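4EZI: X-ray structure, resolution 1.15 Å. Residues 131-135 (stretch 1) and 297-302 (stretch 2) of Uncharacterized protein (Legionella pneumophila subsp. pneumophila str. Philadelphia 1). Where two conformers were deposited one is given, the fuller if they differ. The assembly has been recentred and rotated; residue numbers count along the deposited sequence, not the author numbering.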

# COMPACT_ATOMS: atom_id res chain seq x y z
N TYR A 131 -6.82 3.92 -8.05
CA TYR A 131 -6.85 2.80 -7.11
C TYR A 131 -6.29 1.53 -7.74
O TYR A 131 -6.75 1.06 -8.79
N VAL A 132 -5.28 0.96 -7.12
CA VAL A 132 -4.63 -0.26 -7.66
C VAL A 132 -4.21 -0.02 -9.12
O VAL A 132 -4.32 -0.92 -9.94
N GLN A 133 -3.67 1.18 -9.38
CA GLN A 133 -3.07 1.54 -10.66
C GLN A 133 -1.56 1.55 -10.49
O GLN A 133 -0.99 2.41 -9.80
N ALA A 134 -0.91 0.53 -11.07
CA ALA A 134 0.49 0.27 -10.83
C ALA A 134 1.39 1.46 -11.13
O ALA A 134 2.29 1.76 -10.35
N GLU A 135 1.19 2.12 -12.26
CA GLU A 135 2.15 3.13 -12.67
C GLU A 135 2.33 4.23 -11.64
O GLU A 135 3.46 4.60 -11.31
N ILE A 297 -1.74 -5.95 -17.95
CA ILE A 297 -0.52 -5.14 -17.82
C ILE A 297 -0.56 -4.31 -16.54
O ILE A 297 0.44 -4.23 -15.82
N ASN A 298 -1.69 -3.67 -16.24
CA ASN A 298 -1.78 -2.93 -14.99
C ASN A 298 -1.58 -3.82 -13.78
O ASN A 298 -0.88 -3.44 -12.84
N PHE A 299 -2.24 -4.98 -13.76
CA PHE A 299 -2.36 -5.74 -12.53
C PHE A 299 -1.20 -6.66 -12.25
O PHE A 299 -0.92 -6.92 -11.09
N ASN A 300 -0.60 -7.24 -13.29
CA ASN A 300 0.30 -8.41 -13.13
C ASN A 300 1.76 -7.99 -13.01
O ASN A 300 2.39 -7.61 -13.99
N HIS A 301 2.25 -8.03 -11.78
CA HIS A 301 3.61 -7.61 -11.45
C HIS A 301 4.27 -8.62 -10.52
O HIS A 301 4.68 -8.30 -9.42
N TYR A 302 4.36 -9.85 -10.98
CA TYR A 302 4.97 -10.89 -10.19
C TYR A 302 5.97 -11.69 -11.02
O TYR A 302 6.29 -12.81 -10.65

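The side-chain amide of N298, near the end of one helix, grips the backbone of the other stretch just where a second helix begins. ND2 of N298 donates to O of V132 at 3.0 Å with a nearly straight N-H...O angle of 173°, while OD1 of N298 accepts from N of A134 at 2.9 Å and 159°. One planar group thus uses its donor and its acceptor together, pairing with a carbonyl and an NH that lie on the two flanks of Q133. The backbones are nearest at this same point, with CA of A134 and CA of N298 5.7 Å apart. The CA-to-CB bond of N298 points sideways, but chi1 in t (176°) and chi2 of 65° bring the amide across to its partners. OD1 has a further donor in water 1, whose oxygen lies 2.7 Å from OD1 of N298 and accepts from N of E135 at 3.0 Å. The water therefore extends the grip by one residue, so that the NH groups of A134 and E135, in the first turn of their helix, both lead to the same oxygen, one directly and one through water.

Q133, at the N-cap position, contributes mainly backbone: its CA lies 3.4 Å from OD1 of N298, whereas its side chain, with chi1 in m and chi2 in t, is directed away overall and only grazes the contact, CB to OD1 of N298 being 4.2 Å.

Apolar packing continues beside the amide. V132, with chi1 in t (-155°), points toward the other stretch and sets CG1 3.6 Å from CE1 of F299, meeting the ring obliquely. F299 leaves its backbone sideways, and an off-rotamer chi1 of -141° with chi2 of 82° carries the ring nearer to V132; both residues are buried. A134 also points toward the other stretch. Its methyl CB sits 3.8 Å from OD1 of N298 and 3.3 Å from NE2 of H301, a close, oblique approach to the imidazole.

H301 points toward A134 with chi1 in m (-63°) and chi2 of -89°. Its ring folds back to the preceding helix, where NE2 of H301 makes a weak hydrogen bond to O of N298 (2.8 Å, 126°), while ND1 is satisfied elsewhere in the structure. Y131, E135, I297, N300 and Y302 make no direct contact across the stretches; together the two segments bury 225 Å², a small interface centred on A134 and N298.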

# COMPACT_ATOMS: atom_id res chain seq x y z
CB TYR A 131 -8.29 2.60 -6.67
CG TYR A 131 -8.50 1.50 -5.66
CD1 TYR A 131 -7.76 1.41 -4.48
CD2 TYR A 131 -9.43 0.52 -5.88
CE1 TYR A 131 -7.98 0.42 -3.55
CE2 TYR A 131 -9.68 -0.47 -4.96
CZ TYR A 131 -8.95 -0.53 -3.81
OH TYR A 131 -9.21 -1.56 -2.94
CB VAL A 132 -5.46 -1.57 -7.47
CG1 VAL A 132 -4.49 -2.78 -7.45
CG2 VAL A 132 -6.28 -1.54 -6.19
CB GLN A 133 -3.62 2.86 -11.18
CG GLN A 133 -5.12 2.75 -11.55
CD GLN A 133 -5.73 4.03 -12.11
OE1 GLN A 133 -5.04 4.84 -12.73
NE2 GLN A 133 -7.02 4.23 -11.88
CB ALA A 134 0.95 -0.93 -11.65
CB GLU A 135 1.69 3.73 -13.99
CG GLU A 135 2.54 4.87 -14.54
CD GLU A 135 4.00 4.54 -14.76
OE1 GLU A 135 4.30 3.40 -15.20
OE2 GLU A 135 4.86 5.45 -14.52
CB ILE A 297 -0.23 -4.27 -19.06
CG1 ILE A 297 -0.02 -5.16 -20.29
CG2 ILE A 297 1.03 -3.43 -18.82
CD1 ILE A 297 1.17 -6.11 -20.21
CB ASN A 298 -3.10 -2.20 -14.90
CG ASN A 298 -3.27 -1.51 -13.56
OD1 ASN A 298 -2.51 -0.58 -13.24
ND2 ASN A 298 -4.20 -1.99 -12.74
CB PHE A 299 -3.66 -6.54 -12.49
CG PHE A 299 -4.30 -6.57 -11.14
CD1 PHE A 299 -5.10 -5.51 -10.72
CD2 PHE A 299 -4.13 -7.63 -10.28
CE1 PHE A 299 -5.72 -5.54 -9.48
CE2 PHE A 299 -4.73 -7.65 -9.05
CZ PHE A 299 -5.52 -6.61 -8.65
CB ASN A 300 0.11 -9.39 -14.28
CG ASN A 300 -1.27 -10.04 -14.26
OD1 ASN A 300 -1.98 -9.98 -13.26
ND2 ASN A 300 -1.64 -10.70 -15.37
CB HIS A 301 3.58 -6.21 -10.84
CG HIS A 301 3.08 -5.17 -11.79
ND1 HIS A 301 3.90 -4.49 -12.66
CD2 HIS A 301 1.82 -4.72 -12.03
CE1 HIS A 301 3.18 -3.67 -13.40
NE2 HIS A 301 1.91 -3.80 -13.05
CB TYR A 302 3.90 -11.79 -9.56
CG TYR A 302 2.89 -12.31 -10.55
CD1 TYR A 302 3.15 -13.44 -11.28
CD2 TYR A 302 1.67 -11.65 -10.77
CE1 TYR A 302 2.25 -13.93 -12.23
CE2 TYR A 302 0.76 -12.14 -11.71
CZ TYR A 302 1.06 -13.28 -12.43
OH TYR A 302 0.17 -13.78 -13.38
O HOH W 1 -0.60 1.04 -14.37